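Local coordinates for protein Alpha/beta hydrolase (Legionella pneumophila subsp. pneumophila str. Philadelphia 1, PDB 4EZI) that is of unknown function but has an alpha/beta hydrolase fold and may act as a lipase, at residues F17-M29 and N94-N107. Residues are numbered along the deposited sequence; the frame is centred on the assembly and turned at random.
Sequences FSRETAEIALKKM and NNEKNYIYLAAYGN
Two backbone carbonyls grip the amide nitrogen of Asn107: ND2 donates to Phe17 O at 3.2 Å, a bond bent to 150°, and also to the carbonyl of Tyr39 in the loop before strand 41-51. Phe17 O lies in the Asn107 amide plane, whereas the nitrogen sits well above the plane of the Phe17 carbonyl. The other end of the amide, OD1, meets the rim of the Phe17 ring, 3.2 Å from CD2. Phe17 carries CG opposite its backbone N (chi1 -172°), which directs the ring onto helix 99-107, where its CE1 edge points into the centre of the Tyr99 face in a T-shaped stack, centroids 4.8 Å apart. Leu102 CD1 covers one Phe17 face in a CH-pi contact, and Thr21 CG2 reaches Tyr99 CE2. Beyond the ring, Ala22 and Ala103 meet where the helices cross, CB to CB 3.6 Å, and Ala25 CB rests on Tyr99 CB. Leu26 packs CG on Ala103 CB and CD2 on Ile100 CD1. Helix 19-27, which follows edge strand 8-17, crosses helix 99-107 at -111°, the axes 8.6 Å apart at closest approach. The second helix continues to residue 108 and leads to strand 112-116 in the central sheet of an alpha/beta hydrolase fold.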
ATOM      1  N   PHE A  17      19.587  -6.825   9.642  1.00  9.57           N
ATOM      2  CA  PHE A  17      19.131  -5.513  10.018  1.00  9.49           C
ATOM      3  C   PHE A  17      19.066  -5.504  11.543  1.00  9.94           C
ATOM      4  O   PHE A  17      18.177  -6.102  12.156  1.00  9.98           O
ATOM      5  CB  PHE A  17      17.762  -5.230   9.397  1.00  9.13           C
ATOM      6  CG  PHE A  17      17.292  -3.820   9.579  1.00  8.67           C
ATOM      7  CD1 PHE A  17      17.878  -2.780   8.880  1.00  9.31           C
ATOM      8  CD2 PHE A  17      16.264  -3.530  10.468  1.00  8.60           C
ATOM      9  CE1 PHE A  17      17.444  -1.477   9.072  1.00  9.88           C
ATOM     10  CE2 PHE A  17      15.847  -2.234  10.660  1.00  9.74           C
ATOM     11  CZ  PHE A  17      16.437  -1.212   9.955  1.00 10.44           C
ATOM     12  N   SER A  18      20.054  -4.856  12.150  1.00  9.89           N
ATOM     13  CA  SER A  18      20.283  -4.965  13.574  1.00 10.78           C
ATOM     14  C   SER A  18      19.355  -4.106  14.419  1.00 10.03           C
ATOM     15  O   SER A  18      18.802  -3.114  13.976  1.00 10.27           O
ATOM     16  CB  SER A  18      21.728  -4.584  13.899  1.00 10.79           C
ATOM     17  OG  SER A  18      21.859  -3.176  13.855  1.00 12.71           O
ATOM     18  N   ARG A  19      19.252  -4.496  15.684  1.00 10.83           N
ATOM     19  CA  ARG A  19      18.573  -3.727  16.732  0.50 12.96           C
ATOM     20  C   ARG A  19      19.042  -2.296  16.756  1.00 12.10           C
ATOM     21  O   ARG A  19      18.279  -1.361  16.919  1.00 12.48           O
ATOM     22  CB  ARG A  19      18.900  -4.334  18.107  0.50 14.13           C
ATOM     23  CG  ARG A  19      18.296  -5.715  18.333  0.50 15.73           C
ATOM     24  CD  ARG A  19      18.906  -6.419  19.509  0.50 18.90           C
ATOM     25  NE  ARG A  19      18.326  -5.886  20.731  0.50 25.58           N
ATOM     26  CZ  ARG A  19      17.878  -6.645  21.722  0.50 27.77           C
ATOM     27  NH1 ARG A  19      17.977  -7.964  21.629  0.50 29.28           N
ATOM     28  NH2 ARG A  19      17.351  -6.087  22.804  0.50 28.46           N
ATOM     29  N   GLU A  20      20.347  -2.147  16.641  1.00 11.78           N
ATOM     30  CA  GLU A  20      20.958  -0.822  16.756  1.00 12.58           C
ATOM     31  C   GLU A  20      20.578   0.086  15.586  1.00 11.26           C
ATOM     32  O   GLU A  20      20.218   1.256  15.771  1.00 12.02           O
ATOM     33  CB  GLU A  20      22.484  -0.948  16.833  1.00 14.35           C
ATOM     34  CG  GLU A  20      23.031  -1.555  18.127  1.00 18.60           C
ATOM     35  CD  GLU A  20      22.922  -3.070  18.260  1.00 19.41           C
ATOM     36  OE1 GLU A  20      22.691  -3.807  17.263  1.00 17.03           O
ATOM     37  OE2 GLU A  20      23.082  -3.547  19.416  1.00 27.45           O
ATOM     38  N   THR A  21      20.597  -0.465  14.380  1.00 10.80           N
ATOM     39  CA  THR A  21      20.164   0.273  13.172  1.00 10.09           C
ATOM     40  C   THR A  21      18.668   0.625  13.265  1.00  9.26           C
ATOM     41  O   THR A  21      18.258   1.750  12.951  1.00 10.25           O
ATOM     42  CB  THR A  21      20.465  -0.546  11.912  1.00 10.07           C
ATOM     43  OG1 THR A  21      21.849  -0.913  11.911  1.00 11.67           O
ATOM     44  CG2 THR A  21      20.139   0.218  10.661  1.00 11.93           C
ATOM     45  N   ALA A  22      17.873  -0.311  13.778  1.00 10.00           N
ATOM     46  CA  ALA A  22      16.453  -0.103  13.973  1.00  9.71           C
ATOM     47  C   ALA A  22      16.187   1.020  14.956  1.00 10.23           C
ATOM     48  O   ALA A  22      15.324   1.871  14.722  1.00 10.73           O
ATOM     49  CB  ALA A  22      15.766  -1.416  14.436  1.00  9.71           C
ATOM     50  N   GLU A  23      16.914   1.029  16.077  1.00 11.80           N
ATOM     51  CA  GLU A  23      16.741   2.059  17.104  0.50 12.73           C
ATOM     52  C   GLU A  23      17.012   3.449  16.543  1.00 11.68           C
ATOM     53  O   GLU A  23      16.276   4.392  16.807  1.00 12.94           O
ATOM     54  CB  GLU A  23      17.651   1.781  18.299  0.50 14.70           C
ATOM     55  CG  GLU A  23      17.440   2.752  19.454  0.50 18.24           C
ATOM     56  CD  GLU A  23      17.968   2.218  20.775  0.50 24.85           C
ATOM     57  OE1 GLU A  23      18.374   1.033  20.830  0.50 27.91           O
ATOM     58  OE2 GLU A  23      17.963   2.983  21.764  0.50 28.22           O
ATOM     59  N   ILE A  24      18.066   3.578  15.753  1.00 11.30           N
ATOM     60  CA  ILE A  24      18.389   4.857  15.104  1.00 11.81           C
ATOM     61  C   ILE A  24      17.263   5.307  14.195  1.00 11.40           C
ATOM     62  O   ILE A  24      16.891   6.478  14.191  1.00 11.84           O
ATOM     63  CB  ILE A  24      19.710   4.735  14.314  1.00 12.69           C
ATOM     64  CG1 ILE A  24      20.889   4.580  15.298  1.00 15.37           C
ATOM     65  CG2 ILE A  24      19.949   5.929  13.383  1.00 15.39           C
ATOM     66  CD1 ILE A  24      22.162   4.015  14.710  1.00 18.81           C
ATOM     67  N   ALA A  25      16.675   4.373  13.447  1.00  9.99           N
ATOM     68  CA  ALA A  25      15.602   4.719  12.544  1.00  9.47           C
ATOM     69  C   ALA A  25      14.350   5.150  13.296  1.00  9.62           C
ATOM     70  O   ALA A  25      13.678   6.117  12.900  1.00 10.47           O
ATOM     71  CB  ALA A  25      15.290   3.545  11.636  1.00 10.85           C
ATOM     72  N   LEU A  26      14.033   4.455  14.389  1.00  9.10           N
ATOM     73  CA  LEU A  26      12.847   4.806  15.172  1.00  9.80           C
ATOM     74  C   LEU A  26      12.983   6.191  15.803  1.00  9.67           C
ATOM     75  O   LEU A  26      12.029   6.937  15.882  1.00 10.01           O
ATOM     76  CB  LEU A  26      12.601   3.761  16.267  1.00 10.52           C
ATOM     77  CG  LEU A  26      12.187   2.368  15.791  1.00 11.57           C
ATOM     78  CD1 LEU A  26      12.390   1.310  16.894  1.00 13.98           C
ATOM     79  CD2 LEU A  26      10.739   2.350  15.310  1.00 12.84           C
ATOM     80  N   LYS A  27      14.174   6.532  16.260  1.00 10.47           N
ATOM     81  CA  LYS A  27      14.395   7.826  16.900  1.00 12.37           C
ATOM     82  C   LYS A  27      14.167   8.987  15.940  1.00 10.82           C
ATOM     83  O   LYS A  27      13.822  10.082  16.380  1.00 14.28           O
ATOM     84  CB  LYS A  27      15.792   7.872  17.497  1.00 14.26           C
ATOM     85  CG  LYS A  27      15.929   7.110  18.781  1.00 20.84           C
ATOM     86  CD  LYS A  27      17.296   7.365  19.418  1.00 27.41           C
ATOM     87  N   LYS A  28      14.331   8.768  14.643  1.00 11.59           N
ATOM     88  CA  LYS A  28      14.085   9.807  13.649  1.00 12.58           C
ATOM     89  C   LYS A  28      12.593  10.108  13.413  1.00 12.00           C
ATOM     90  O   LYS A  28      12.284  11.129  12.776  1.00 15.20           O
ATOM     91  CB  LYS A  28      14.723   9.422  12.303  1.00 12.74           C
ATOM     92  CG  LYS A  28      16.241   9.427  12.326  1.00 14.92           C
ATOM     93  CD  LYS A  28      16.907   8.934  11.037  1.00 15.18           C
ATOM     94  CE  LYS A  28      18.431   8.823  11.268  1.00 17.63           C
ATOM     95  NZ  LYS A  28      19.192   8.291  10.113  1.00 21.97           N
HETATM   96  N   MSE A  29      11.680   9.260  13.906  1.00 10.67           N
HETATM   97  CA  MSE A  29      10.252   9.378  13.551  0.67 10.82           C
HETATM   98  C   MSE A  29       9.347   9.206  14.764  1.00 10.67           C
HETATM   99  O   MSE A  29       8.595   8.247  14.895  1.00 10.25           O
HETATM  100  CB  MSE A  29       9.922   8.389  12.428  0.67 10.32           C
HETATM  101  CG  MSE A  29      10.734   8.652  11.141  0.67 12.84           C
HETATM  102 SE   MSE A  29      10.147   7.618   9.611  0.50 14.54          SE
HETATM  103  CE  MSE A  29       8.452   8.510   9.339  0.67 21.80           C
ATOM    104  N   ASN A  94      15.464  -2.171   0.442  1.00  7.14           N
ATOM    105  CA  ASN A  94      15.696  -1.747   1.809  1.00  6.92           C
ATOM    106  C   ASN A  94      16.632  -0.539   1.955  1.00  6.98           C
ATOM    107  O   ASN A  94      17.662  -0.614   2.626  1.00  7.36           O
ATOM    108  CB  ASN A  94      16.156  -2.889   2.726  1.00  7.43           C
ATOM    109  CG  ASN A  94      16.058  -2.486   4.199  1.00  8.19           C
ATOM    110  OD1 ASN A  94      15.054  -1.893   4.598  1.00  8.25           O
ATOM    111  ND2 ASN A  94      17.061  -2.824   4.992  1.00  8.55           N
ATOM    112  N   ASN A  95      16.196   0.590   1.401  1.00  7.41           N
ATOM    113  CA  ASN A  95      16.901   1.821   1.624  1.00  7.76           C
ATOM    114  C   ASN A  95      16.491   2.410   2.985  1.00  7.89           C
ATOM    115  O   ASN A  95      15.639   1.873   3.698  1.00  7.64           O
ATOM    116  CB  ASN A  95      16.703   2.803   0.468  1.00  9.31           C
ATOM    117  CG  ASN A  95      15.289   3.254   0.289  1.00  8.72           C
ATOM    118  OD1 ASN A  95      14.519   3.336   1.243  1.00  9.58           O
ATOM    119  ND2 ASN A  95      14.927   3.563  -0.945  1.00  9.89           N
ATOM    120  N   GLU A  96      17.153   3.494   3.382  1.00  9.18           N
ATOM    121  CA  GLU A  96      16.943   4.030   4.722  1.00  9.98           C
ATOM    122  C   GLU A  96      15.479   4.448   4.951  1.00  9.03           C
ATOM    123  O   GLU A  96      15.019   4.439   6.089  1.00 10.22           O
ATOM    124  CB  GLU A  96      17.864   5.217   5.025  1.00 12.96           C
ATOM    125  CG  GLU A  96      19.339   4.928   5.211  1.00 21.09           C
ATOM    126  CD  GLU A  96      20.156   6.222   5.518  1.00 32.75           C
ATOM    127  OE1 GLU A  96      19.552   7.310   5.655  1.00 36.48           O
ATOM    128  OE2 GLU A  96      21.400   6.148   5.636  1.00 40.80           O
ATOM    129  N   LYS A  97      14.778   4.852   3.894  1.00  8.91           N
ATOM    130  CA  LYS A  97      13.360   5.192   4.005  0.50  9.88           C
ATOM    131  C   LYS A  97      12.486   3.974   4.344  1.00  9.76           C
ATOM    132  O   LYS A  97      11.398   4.114   4.896  1.00 11.73           O
ATOM    133  CB  LYS A  97      12.877   5.890   2.734  0.50 10.89           C
ATOM    134  CG  LYS A  97      13.562   7.226   2.515  0.50 12.60           C
ATOM    135  CD  LYS A  97      13.028   7.934   1.249  0.50 15.25           C
ATOM    136  CE  LYS A  97      12.848   6.988   0.062  0.50 20.34           C
ATOM    137  NZ  LYS A  97      14.014   6.863  -0.867  0.50 13.77           N
ATOM    138  N   ASN A  98      12.956   2.771   4.053  1.00  8.06           N
ATOM    139  CA  ASN A  98      12.242   1.546   4.398  1.00  7.13           C
ATOM    140  C   ASN A  98      12.483   1.101   5.838  1.00  7.68           C
ATOM    141  O   ASN A  98      11.762   0.253   6.358  1.00  7.21           O
ATOM    142  CB  ASN A  98      12.707   0.397   3.503  1.00  7.74           C
ATOM    143  CG  ASN A  98      11.761  -0.765   3.495  1.00  7.03           C
ATOM    144  OD1 ASN A  98      10.598  -0.611   3.135  1.00  8.86           O
ATOM    145  ND2 ASN A  98      12.253  -1.952   3.874  1.00  8.30           N
ATOM    146  N   TYR A  99      13.499   1.660   6.501  1.00  7.43           N
ATOM    147  CA  TYR A  99      13.936   1.137   7.770  1.00  7.27           C
ATOM    148  C   TYR A  99      12.829   1.186   8.823  1.00  7.39           C
ATOM    149  O   TYR A  99      12.734   0.285   9.658  1.00  7.78           O
ATOM    150  CB  TYR A  99      15.141   1.898   8.311  1.00  7.72           C
ATOM    151  CG  TYR A  99      16.487   1.618   7.661  1.00  7.63           C
ATOM    152  CD1 TYR A  99      16.627   0.816   6.529  1.00  7.58           C
ATOM    153  CD2 TYR A  99      17.628   2.183   8.187  1.00  8.53           C
ATOM    154  CE1 TYR A  99      17.874   0.570   6.006  1.00  7.98           C
ATOM    155  CE2 TYR A  99      18.866   1.937   7.672  1.00  7.79           C
ATOM    156  CZ  TYR A  99      18.980   1.134   6.576  1.00  7.51           C
ATOM    157  OH  TYR A  99      20.239   0.857   6.061  1.00  9.31           O
ATOM    158  N   ILE A 100      12.033   2.252   8.834  1.00  7.63           N
ATOM    159  CA  ILE A 100      11.054   2.405   9.890  1.00  8.09           C
ATOM    160  C   ILE A 100      10.049   1.249   9.929  1.00  7.11           C
ATOM    161  O   ILE A 100       9.594   0.869  11.011  1.00  8.27           O
ATOM    162  CB  ILE A 100      10.319   3.778   9.772  1.00  9.86           C
ATOM    163  CG1 ILE A 100       9.605   4.130  11.049  1.00 11.44           C
ATOM    164  CG2 ILE A 100       9.417   3.842   8.549  1.00 10.08           C
ATOM    165  CD1 ILE A 100      10.551   4.403  12.237  1.00 12.47           C
ATOM    166  N   TYR A 101       9.700   0.698   8.776  1.00  7.29           N
ATOM    167  CA  TYR A 101       8.743  -0.408   8.711  1.00  8.03           C
ATOM    168  C   TYR A 101       9.329  -1.664   9.315  1.00  7.72           C
ATOM    169  O   TYR A 101       8.689  -2.341  10.115  1.00  8.17           O
ATOM    170  CB  TYR A 101       8.245  -0.644   7.273  1.00  7.57           C
ATOM    171  CG  TYR A 101       7.818   0.645   6.641  1.00  9.05           C
ATOM    172  CD1 TYR A 101       6.649   1.251   7.022  1.00  8.93           C
ATOM    173  CD2 TYR A 101       8.622   1.297   5.725  1.00 10.75           C
ATOM    174  CE1 TYR A 101       6.274   2.526   6.531  1.00 10.89           C
ATOM    175  CE2 TYR A 101       8.287   2.544   5.234  1.00 12.51           C
ATOM    176  CZ  TYR A 101       7.117   3.153   5.630  1.00 11.86           C
ATOM    177  OH  TYR A 101       6.814   4.398   5.130  1.00 15.46           O
ATOM    178  N   LEU A 102      10.578  -1.955   8.983  1.00  6.98           N
ATOM    179  CA  LEU A 102      11.287  -3.079   9.592  1.00  7.42           C
ATOM    180  C   LEU A 102      11.461  -2.899  11.104  1.00  7.08           C
ATOM    181  O   LEU A 102      11.229  -3.820  11.887  1.00  7.92           O
ATOM    182  CB  LEU A 102      12.661  -3.269   8.960  1.00  7.49           C
ATOM    183  CG  LEU A 102      12.677  -3.622   7.485  1.00  8.51           C
ATOM    184  CD1 LEU A 102      14.119  -3.854   7.073  1.00  9.57           C
ATOM    185  CD2 LEU A 102      11.827  -4.871   7.186  1.00 10.99           C
ATOM    186  N   ALA A 103      11.833  -1.688  11.502  1.00  7.27           N
ATOM    187  CA  ALA A 103      12.107  -1.404  12.893  1.00  7.22           C
ATOM    188  C   ALA A 103      10.858  -1.584  13.749  1.00  7.80           C
ATOM    189  O   ALA A 103      10.899  -2.179  14.825  1.00  9.27           O
ATOM    190  CB  ALA A 103      12.703  -0.016  13.038  1.00  8.81           C
ATOM    191  N   ALA A 104       9.748  -1.028  13.275  1.00  7.89           N
ATOM    192  CA  ALA A 104       8.514  -1.063  14.046  1.00  8.80           C
ATOM    193  C   ALA A 104       7.909  -2.468  14.089  1.00  7.47           C
ATOM    194  O   ALA A 104       7.572  -2.972  15.151  1.00  9.33           O
ATOM    195  CB  ALA A 104       7.526  -0.029  13.470  1.00  9.43           C
ATOM    196  N   TYR A 105       7.747  -3.076  12.922  1.00  8.20           N
ATOM    197  CA  TYR A 105       7.052  -4.352  12.825  1.00  8.07           C
ATOM    198  C   TYR A 105       7.911  -5.563  13.132  1.00  8.21           C
ATOM    199  O   TYR A 105       7.383  -6.576  13.603  1.00  9.86           O
ATOM    200  CB  TYR A 105       6.440  -4.512  11.433  1.00  8.12           C
ATOM    201  CG  TYR A 105       5.235  -3.647  11.170  1.00  8.98           C
ATOM    202  CD1 TYR A 105       4.062  -3.850  11.865  1.00  9.35           C
ATOM    203  CD2 TYR A 105       5.246  -2.635  10.201  1.00 10.32           C
ATOM    204  CE1 TYR A 105       2.933  -3.072  11.633  1.00  9.98           C
ATOM    205  CE2 TYR A 105       4.131  -1.842   9.959  1.00 10.46           C
ATOM    206  CZ  TYR A 105       2.976  -2.065  10.674  1.00 10.06           C
ATOM    207  OH  TYR A 105       1.822  -1.335  10.439  1.00 11.59           O
ATOM    208  N   GLY A 106       9.193  -5.469  12.805  1.00  8.48           N
ATOM    209  CA  GLY A 106      10.127  -6.569  12.934  1.00  8.69           C
ATOM    210  C   GLY A 106      10.970  -6.460  14.185  1.00  8.27           C
ATOM    211  O   GLY A 106      10.812  -7.260  15.123  1.00  9.62           O
ATOM    212  N   ASN A 107      11.871  -5.479  14.227  1.00  8.26           N
ATOM    213  CA  ASN A 107      12.780  -5.392  15.371  1.00  9.06           C
ATOM    214  C   ASN A 107      12.067  -5.161  16.682  1.00  8.41           C
ATOM    215  O   ASN A 107      12.510  -5.681  17.703  1.00  9.68           O
ATOM    216  CB  ASN A 107      13.857  -4.332  15.189  1.00  8.50           C
ATOM    217  CG  ASN A 107      14.641  -4.497  13.918  1.00  8.31           C
ATOM    218  OD1 ASN A 107      14.187  -4.080  12.869  1.00  8.81           O
ATOM    219  ND2 ASN A 107      15.846  -5.061  14.016  1.00  9.14           N
TER